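Local coordinates for protein glucoamylase (Thermoanaerobacterium thermosaccharolyticum, PDB 1LF6) that hydrolyses terminal alpha-1,4-linked glucose residues one after another from the non-reducing ends of glucan chains, probably releasing beta-D-glucose, at residues 391-396 with 426-431; 398-403 with 448-453. One frame throughout, in Å; residues are numbered along the deposited sequence.

Contact 1: residues 391-396 with 426-431; sequences TGIQLD and IKIGPK. With SO4 (sulfate ion), chain C.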
ATOM      1  N   THR A 391       2.977   1.367 -20.187  1.00 27.26           N
ATOM      2  CA  THR A 391       3.759   2.224 -21.065  1.00 27.18           C
ATOM      3  C   THR A 391       3.206   3.627 -21.272  1.00 25.54           C
ATOM      4  O   THR A 391       3.452   4.246 -22.304  1.00 24.41           O
ATOM      5  CB  THR A 391       3.944   1.553 -22.445  1.00 29.67           C
ATOM      6  OG1 THR A 391       4.881   2.309 -23.225  1.00 35.52           O
ATOM      7  CG2 THR A 391       2.606   1.477 -23.182  1.00 29.43           C
ATOM      8  N   GLY A 392       2.459   4.127 -20.294  1.00 23.01           N
ATOM      9  CA  GLY A 392       1.927   5.469 -20.407  1.00 20.85           C
ATOM     10  C   GLY A 392       3.063   6.463 -20.240  1.00 19.16           C
ATOM     11  O   GLY A 392       4.073   6.155 -19.606  1.00 18.89           O
ATOM     12  N   ILE A 393       2.910   7.651 -20.814  1.00 16.83           N
ATOM     13  CA  ILE A 393       3.929   8.683 -20.716  1.00 16.55           C
ATOM     14  C   ILE A 393       3.504   9.795 -19.756  1.00 15.56           C
ATOM     15  O   ILE A 393       2.676  10.640 -20.097  1.00 14.21           O
ATOM     16  CB  ILE A 393       4.215   9.311 -22.100  1.00 18.35           C
ATOM     17  CG1 ILE A 393       4.688   8.226 -23.078  1.00 18.78           C
ATOM     18  CG2 ILE A 393       5.241  10.430 -21.965  1.00 14.48           C
ATOM     19  CD1 ILE A 393       5.939   7.475 -22.635  1.00 17.17           C
ATOM     20  N   GLN A 394       4.077   9.791 -18.558  1.00 15.59           N
ATOM     21  CA  GLN A 394       3.752  10.801 -17.546  1.00 14.98           C
ATOM     22  C   GLN A 394       4.960  11.701 -17.323  1.00 15.16           C
ATOM     23  O   GLN A 394       5.963  11.266 -16.767  1.00 13.79           O
ATOM     24  CB  GLN A 394       3.368  10.118 -16.225  1.00 15.73           C
ATOM     25  CG  GLN A 394       1.983   9.482 -16.235  1.00 13.47           C
ATOM     26  CD  GLN A 394       1.753   8.518 -15.079  1.00 17.20           C
ATOM     27  OE1 GLN A 394       2.183   8.759 -13.950  1.00 17.91           O
ATOM     28  NE2 GLN A 394       1.055   7.425 -15.357  1.00 16.95           N
ATOM     29  N   LEU A 395       4.852  12.953 -17.755  1.00 14.47           N
ATOM     30  CA  LEU A 395       5.942  13.902 -17.616  1.00 16.55           C
ATOM     31  C   LEU A 395       6.332  14.175 -16.175  1.00 15.67           C
ATOM     32  O   LEU A 395       7.520  14.337 -15.868  1.00 14.79           O
ATOM     33  CB  LEU A 395       5.597  15.218 -18.330  1.00 15.95           C
ATOM     34  CG  LEU A 395       5.916  15.273 -19.829  1.00 18.61           C
ATOM     35  CD1 LEU A 395       7.423  15.308 -20.026  1.00 21.83           C
ATOM     36  CD2 LEU A 395       5.318  14.064 -20.543  1.00 21.34           C
ATOM     37  N   ASP A 396       5.344  14.226 -15.287  1.00 15.89           N
ATOM     38  CA  ASP A 396       5.638  14.484 -13.887  1.00 15.65           C
ATOM     39  C   ASP A 396       6.553  13.394 -13.364  1.00 15.58           C
ATOM     40  O   ASP A 396       7.413  13.658 -12.523  1.00 17.05           O
ATOM     41  CB  ASP A 396       4.345  14.574 -13.057  1.00 15.46           C
ATOM     42  CG  ASP A 396       3.655  13.239 -12.883  1.00 16.08           C
ATOM     43  OD1 ASP A 396       3.521  12.499 -13.877  1.00 15.86           O
ATOM     44  OD2 ASP A 396       3.227  12.943 -11.745  1.00 15.16           O
ATOM     45  N   ILE A 426      12.397  17.777 -22.440  1.00 18.84           N
ATOM     46  CA  ILE A 426      12.445  18.875 -23.400  1.00 19.78           C
ATOM     47  C   ILE A 426      12.037  18.417 -24.791  1.00 19.96           C
ATOM     48  O   ILE A 426      11.576  19.210 -25.611  1.00 20.26           O
ATOM     49  CB  ILE A 426      13.856  19.498 -23.458  1.00 22.09           C
ATOM     50  CG1 ILE A 426      14.167  20.167 -22.115  1.00 22.17           C
ATOM     51  CG2 ILE A 426      13.946  20.498 -24.617  1.00 23.91           C
ATOM     52  CD1 ILE A 426      15.415  21.014 -22.120  1.00 22.15           C
ATOM     53  N   LYS A 427      12.194  17.126 -25.046  1.00 20.57           N
ATOM     54  CA  LYS A 427      11.844  16.549 -26.334  1.00 22.78           C
ATOM     55  C   LYS A 427      10.337  16.386 -26.520  1.00 23.78           C
ATOM     56  O   LYS A 427       9.824  16.553 -27.627  1.00 23.92           O
ATOM     57  CB  LYS A 427      12.523  15.193 -26.479  1.00 22.48           C
ATOM     58  CG  LYS A 427      13.307  15.038 -27.748  1.00 26.76           C
ATOM     59  CD  LYS A 427      14.135  13.773 -27.739  1.00 25.53           C
ATOM     60  CE  LYS A 427      15.400  13.945 -26.918  1.00 27.68           C
ATOM     61  NZ  LYS A 427      16.372  12.862 -27.233  1.00 27.65           N
ATOM     62  N   ILE A 428       9.619  16.068 -25.447  1.00 24.42           N
ATOM     63  CA  ILE A 428       8.176  15.867 -25.571  1.00 25.52           C
ATOM     64  C   ILE A 428       7.270  16.832 -24.812  1.00 25.99           C
ATOM     65  O   ILE A 428       6.097  16.974 -25.155  1.00 27.24           O
ATOM     66  CB  ILE A 428       7.793  14.430 -25.179  1.00 27.85           C
ATOM     67  CG1 ILE A 428       8.292  14.119 -23.769  1.00 27.61           C
ATOM     68  CG2 ILE A 428       8.381  13.448 -26.188  1.00 28.26           C
ATOM     69  CD1 ILE A 428       7.890  12.751 -23.275  1.00 29.41           C
ATOM     70  N   GLY A 429       7.801  17.496 -23.791  1.00 23.74           N
ATOM     71  CA  GLY A 429       6.985  18.426 -23.027  1.00 22.26           C
ATOM     72  C   GLY A 429       6.620  19.678 -23.806  1.00 22.27           C
ATOM     73  O   GLY A 429       7.084  19.863 -24.928  1.00 24.01           O
ATOM     74  N   PRO A 430       5.806  20.577 -23.231  1.00 21.54           N
ATOM     75  CA  PRO A 430       5.227  20.463 -21.892  1.00 20.81           C
ATOM     76  C   PRO A 430       3.975  19.589 -21.806  1.00 20.52           C
ATOM     77  O   PRO A 430       3.513  19.278 -20.708  1.00 18.63           O
ATOM     78  CB  PRO A 430       4.945  21.912 -21.523  1.00 22.35           C
ATOM     79  CG  PRO A 430       4.545  22.501 -22.844  1.00 20.86           C
ATOM     80  CD  PRO A 430       5.582  21.926 -23.784  1.00 21.64           C
ATOM     81  N   LYS A 431       3.421  19.197 -22.953  1.00 20.01           N
ATOM     82  CA  LYS A 431       2.227  18.357 -22.938  1.00 19.36           C
ATOM     83  C   LYS A 431       2.598  16.979 -22.412  1.00 18.35           C
ATOM     84  O   LYS A 431       3.744  16.546 -22.547  1.00 17.78           O
ATOM     85  CB  LYS A 431       1.608  18.239 -24.340  1.00 20.98           C
ATOM     86  CG  LYS A 431       0.288  17.478 -24.332  1.00 22.79           C
ATOM     87  CD  LYS A 431      -0.726  17.993 -25.347  1.00 26.29           C
ATOM     88  CE  LYS A 431      -0.531  17.402 -26.721  1.00 27.71           C
ATOM     89  NZ  LYS A 431      -1.739  17.651 -27.575  1.00 28.13           N
TER
HETATM   90  S   SO4 C 950      -2.030  21.475 -29.125  1.00 56.50           S
HETATM   91  O1  SO4 C 950      -2.265  20.425 -28.113  1.00 54.77           O
HETATM   92  O2  SO4 C 950      -2.040  20.863 -30.474  1.00 55.89           O
HETATM   93  O3  SO4 C 950      -3.098  22.492 -29.045  1.00 54.47           O
HETATM   94  O4  SO4 C 950      -0.724  22.117 -28.885  1.00 54.36           O
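L395 and G429 bring the two backbones nearest to each other, with L395 CA and G429 CA 7.1 Å apart, where the chain leading into helix 395-407 passes the point at which G429 ends the helical conformation of helix 414-428. No hydrogen bond joins the segments, so the contact illustrates how a few aliphatic branches can close the gap between two helix ends. I428, the last helical residue, supplies the central group. Its CG1 sits between the backbone N and the carbonyl carbon (chi1 56°), with CD1 anti to CA (chi2 177°), where it meets two branches at once, I393 CG2 at 3.8 Å and L395 CD2 at 4.0 Å. The other methyl of the leucine, L395 CD1, rests on I428 CG1 at 4.0 Å and reaches the side-chain-less G429 at its CA. Beyond the cis peptide bond before P430, the backbone brings the carbonyl of K431 back to the leucine, with K431 O 3.6 Å from L395 CD2. The lysine side chain departs from this interface: NZ donates a hydrogen bond of 2.9 Å to O1 of a sulfate ion, probably from the crystallisation liquor, which Y443 and S509 also bind. I428 lies at the exposed margin, whereas L395 is buried, its side chain also resting on T447 of helix 445-464. Next to the leucine, Q394 turns away to hydrogen-bond E438, the probable proton donor, and R343, while T432 OG1 is hydrogen-bonded to L395 N. The contact thus joins the entry of helix 395-407 to the C-terminal end of helix 414-428 and the turn after it, at the catalytic end of the (alpha/alpha) barrel of family GH15, near the probable catalytic E435 and E438.

Contact 2: residues 398-403 with 448-453; sequences QADPII and MAAEVA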
ATOM      1  N   GLN A 398       8.904  11.944 -15.034  1.00 15.96           N
ATOM      2  CA  GLN A 398      10.243  12.110 -15.590  1.00 17.21           C
ATOM      3  C   GLN A 398      10.962  13.176 -14.767  1.00 17.50           C
ATOM      4  O   GLN A 398      12.189  13.155 -14.617  1.00 18.23           O
ATOM      5  CB  GLN A 398      10.184  12.589 -17.047  1.00 16.90           C
ATOM      6  CG  GLN A 398       9.248  11.804 -17.951  1.00 18.20           C
ATOM      7  CD  GLN A 398       9.539  10.317 -17.951  1.00 18.31           C
ATOM      8  OE1 GLN A 398      10.696   9.894 -18.057  1.00 17.25           O
ATOM      9  NE2 GLN A 398       8.486   9.512 -17.842  1.00 15.75           N
ATOM     10  N   ALA A 399      10.179  14.106 -14.231  1.00 15.85           N
ATOM     11  CA  ALA A 399      10.701  15.225 -13.453  1.00 14.63           C
ATOM     12  C   ALA A 399      11.036  14.952 -11.992  1.00 15.53           C
ATOM     13  O   ALA A 399      12.066  15.414 -11.492  1.00 14.05           O
ATOM     14  CB  ALA A 399       9.719  16.395 -13.534  1.00 14.08           C
ATOM     15  N   ASP A 400      10.172  14.209 -11.306  1.00 16.05           N
ATOM     16  CA  ASP A 400      10.374  13.931  -9.889  1.00 16.19           C
ATOM     17  C   ASP A 400      11.733  13.368  -9.505  1.00 15.80           C
ATOM     18  O   ASP A 400      12.323  13.797  -8.522  1.00 15.90           O
ATOM     19  CB  ASP A 400       9.248  13.032  -9.360  1.00 15.31           C
ATOM     20  CG  ASP A 400       7.910  13.764  -9.305  1.00 16.50           C
ATOM     21  OD1 ASP A 400       7.931  15.014  -9.279  1.00 13.80           O
ATOM     22  OD2 ASP A 400       6.854  13.102  -9.276  1.00 17.96           O
ATOM     23  N   PRO A 401      12.244  12.390 -10.264  1.00 16.52           N
ATOM     24  CA  PRO A 401      13.556  11.870  -9.878  1.00 17.13           C
ATOM     25  C   PRO A 401      14.645  12.947  -9.945  1.00 16.97           C
ATOM     26  O   PRO A 401      15.621  12.897  -9.191  1.00 14.56           O
ATOM     27  CB  PRO A 401      13.777  10.710 -10.852  1.00 16.99           C
ATOM     28  CG  PRO A 401      12.821  10.995 -11.986  1.00 21.01           C
ATOM     29  CD  PRO A 401      11.622  11.552 -11.303  1.00 16.07           C
ATOM     30  N   ILE A 402      14.472  13.925 -10.834  1.00 15.94           N
ATOM     31  CA  ILE A 402      15.446  15.006 -10.951  1.00 16.86           C
ATOM     32  C   ILE A 402      15.350  15.890  -9.716  1.00 16.91           C
ATOM     33  O   ILE A 402      16.363  16.285  -9.145  1.00 18.15           O
ATOM     34  CB  ILE A 402      15.190  15.915 -12.179  1.00 15.96           C
ATOM     35  CG1 ILE A 402      15.258  15.110 -13.476  1.00 15.83           C
ATOM     36  CG2 ILE A 402      16.222  17.044 -12.192  1.00 14.27           C
ATOM     37  CD1 ILE A 402      14.888  15.923 -14.714  1.00 15.54           C
ATOM     38  N   ILE A 403      14.121  16.203  -9.317  1.00 16.18           N
ATOM     39  CA  ILE A 403      13.887  17.044  -8.152  1.00 14.92           C
ATOM     40  C   ILE A 403      14.464  16.376  -6.903  1.00 15.51           C
ATOM     41  O   ILE A 403      15.045  17.045  -6.051  1.00 15.33           O
ATOM     42  CB  ILE A 403      12.372  17.314  -7.959  1.00 16.05           C
ATOM     43  CG1 ILE A 403      11.813  18.000  -9.216  1.00 15.38           C
ATOM     44  CG2 ILE A 403      12.137  18.197  -6.732  1.00 13.43           C
ATOM     45  CD1 ILE A 403      10.312  18.189  -9.200  1.00 15.61           C
ATOM     46  N   MET A 448       2.726  20.243 -15.477  1.00 11.92           N
ATOM     47  CA  MET A 448       3.604  21.328 -15.894  1.00 12.23           C
ATOM     48  C   MET A 448       4.400  21.891 -14.712  1.00 13.61           C
ATOM     49  O   MET A 448       5.534  22.336 -14.886  1.00 12.60           O
ATOM     50  CB  MET A 448       2.805  22.439 -16.564  1.00 13.24           C
ATOM     51  CG  MET A 448       2.265  22.044 -17.935  1.00 14.47           C
ATOM     52  SD  MET A 448       1.495  23.422 -18.762  1.00 22.65           S
ATOM     53  CE  MET A 448       2.927  24.304 -19.354  1.00 18.50           C
ATOM     54  N   ALA A 449       3.807  21.874 -13.518  1.00 12.07           N
ATOM     55  CA  ALA A 449       4.498  22.366 -12.330  1.00 14.73           C
ATOM     56  C   ALA A 449       5.709  21.478 -12.085  1.00 14.52           C
ATOM     57  O   ALA A 449       6.803  21.961 -11.778  1.00 14.65           O
ATOM     58  CB  ALA A 449       3.572  22.336 -11.108  1.00 13.07           C
ATOM     59  N   ALA A 450       5.500  20.171 -12.222  1.00 14.70           N
ATOM     60  CA  ALA A 450       6.568  19.196 -12.030  1.00 14.53           C
ATOM     61  C   ALA A 450       7.658  19.377 -13.080  1.00 14.50           C
ATOM     62  O   ALA A 450       8.842  19.252 -12.767  1.00 14.81           O
ATOM     63  CB  ALA A 450       6.004  17.778 -12.108  1.00 14.92           C
ATOM     64  N   GLU A 451       7.254  19.664 -14.320  1.00 14.88           N
ATOM     65  CA  GLU A 451       8.204  19.858 -15.413  1.00 14.67           C
ATOM     66  C   GLU A 451       9.068  21.099 -15.217  1.00 15.44           C
ATOM     67  O   GLU A 451      10.264  21.079 -15.518  1.00 15.11           O
ATOM     68  CB  GLU A 451       7.474  19.953 -16.763  1.00 14.74           C
ATOM     69  CG  GLU A 451       6.787  18.653 -17.193  1.00 13.31           C
ATOM     70  CD  GLU A 451       6.083  18.775 -18.527  1.00 15.58           C
ATOM     71  OE1 GLU A 451       6.711  18.479 -19.566  1.00 15.25           O
ATOM     72  OE2 GLU A 451       4.900  19.179 -18.542  1.00 14.37           O
ATOM     73  N   VAL A 452       8.460  22.181 -14.736  1.00 14.50           N
ATOM     74  CA  VAL A 452       9.190  23.428 -14.490  1.00 15.33           C
ATOM     75  C   VAL A 452      10.186  23.225 -13.342  1.00 16.00           C
ATOM     76  O   VAL A 452      11.346  23.618 -13.439  1.00 15.70           O
ATOM     77  CB  VAL A 452       8.229  24.592 -14.123  1.00 14.74           C
ATOM     78  CG1 VAL A 452       9.030  25.792 -13.613  1.00 13.93           C
ATOM     79  CG2 VAL A 452       7.413  24.996 -15.346  1.00 14.98           C
ATOM     80  N   ALA A 453       9.716  22.620 -12.253  1.00 14.93           N
ATOM     81  CA  ALA A 453      10.568  22.351 -11.099  1.00 15.18           C
ATOM     82  C   ALA A 453      11.715  21.415 -11.490  1.00 15.64           C
ATOM     83  O   ALA A 453      12.875  21.645 -11.137  1.00 15.32           O
ATOM     84  CB  ALA A 453       9.748  21.728  -9.986  1.00 15.54           C
TER
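A450 is the first residue of 448-453 to meet helix 398-403, and it does so with both its methyl and its carbonyl. A399 CB lies against A450 O at only 3.1 Å, a tight fit, and the two methyls, A399 CB and A450 CB, are 4.2 Å apart. D400 skirts the same methyl with OD1, at 4.4 Å from A450 CB. At E451 the backbones come nearest, with A399 CA and E451 CA separated by 5.6 Å; the glutamate side chain starts away from this interface and touches W481 of helix 468-489. One turn on from A450, A453 offers its CB to I403 CD1 at 3.7 Å. The isoleucine gets there in extended form, CD1 anti to CA (chi2 174°), and the same methyl also touches A450 O. The axes of the two short segments approach to 8.3 Å at 40°, a closeness consistent with the alanines A399, A450 and A453 at the interface. P401, lacking an N-H, lies at a kink in the first helix. Close helices that run in the same general sense, with alanines between them, are consistent with neighbouring inner helices of the GH15 (alpha/alpha) barrel.

In the fold
Contacts 1 and 2 lie with centres 10 Å apart in the GH15 catalytic domain, and both use helix 395-407: contact 1 at its entry, contact 2 further along. Their segments alternate in the chain, 391-396, 398-403, 426-431 and 448-453, so helix 395-407 pairs first with the end of helix 414-428 and then with helix 445-464, the next helix in sequence. The two contacts touch directly: L395 CD1 is 3.3 Å from E451 OE1, and D396 CB packs on A450 CB. As an example of barrel construction, one helix is thereby tied at its entry to the end of helix 414-428 and along its body to helix 445-464, near the probable catalytic glutamates.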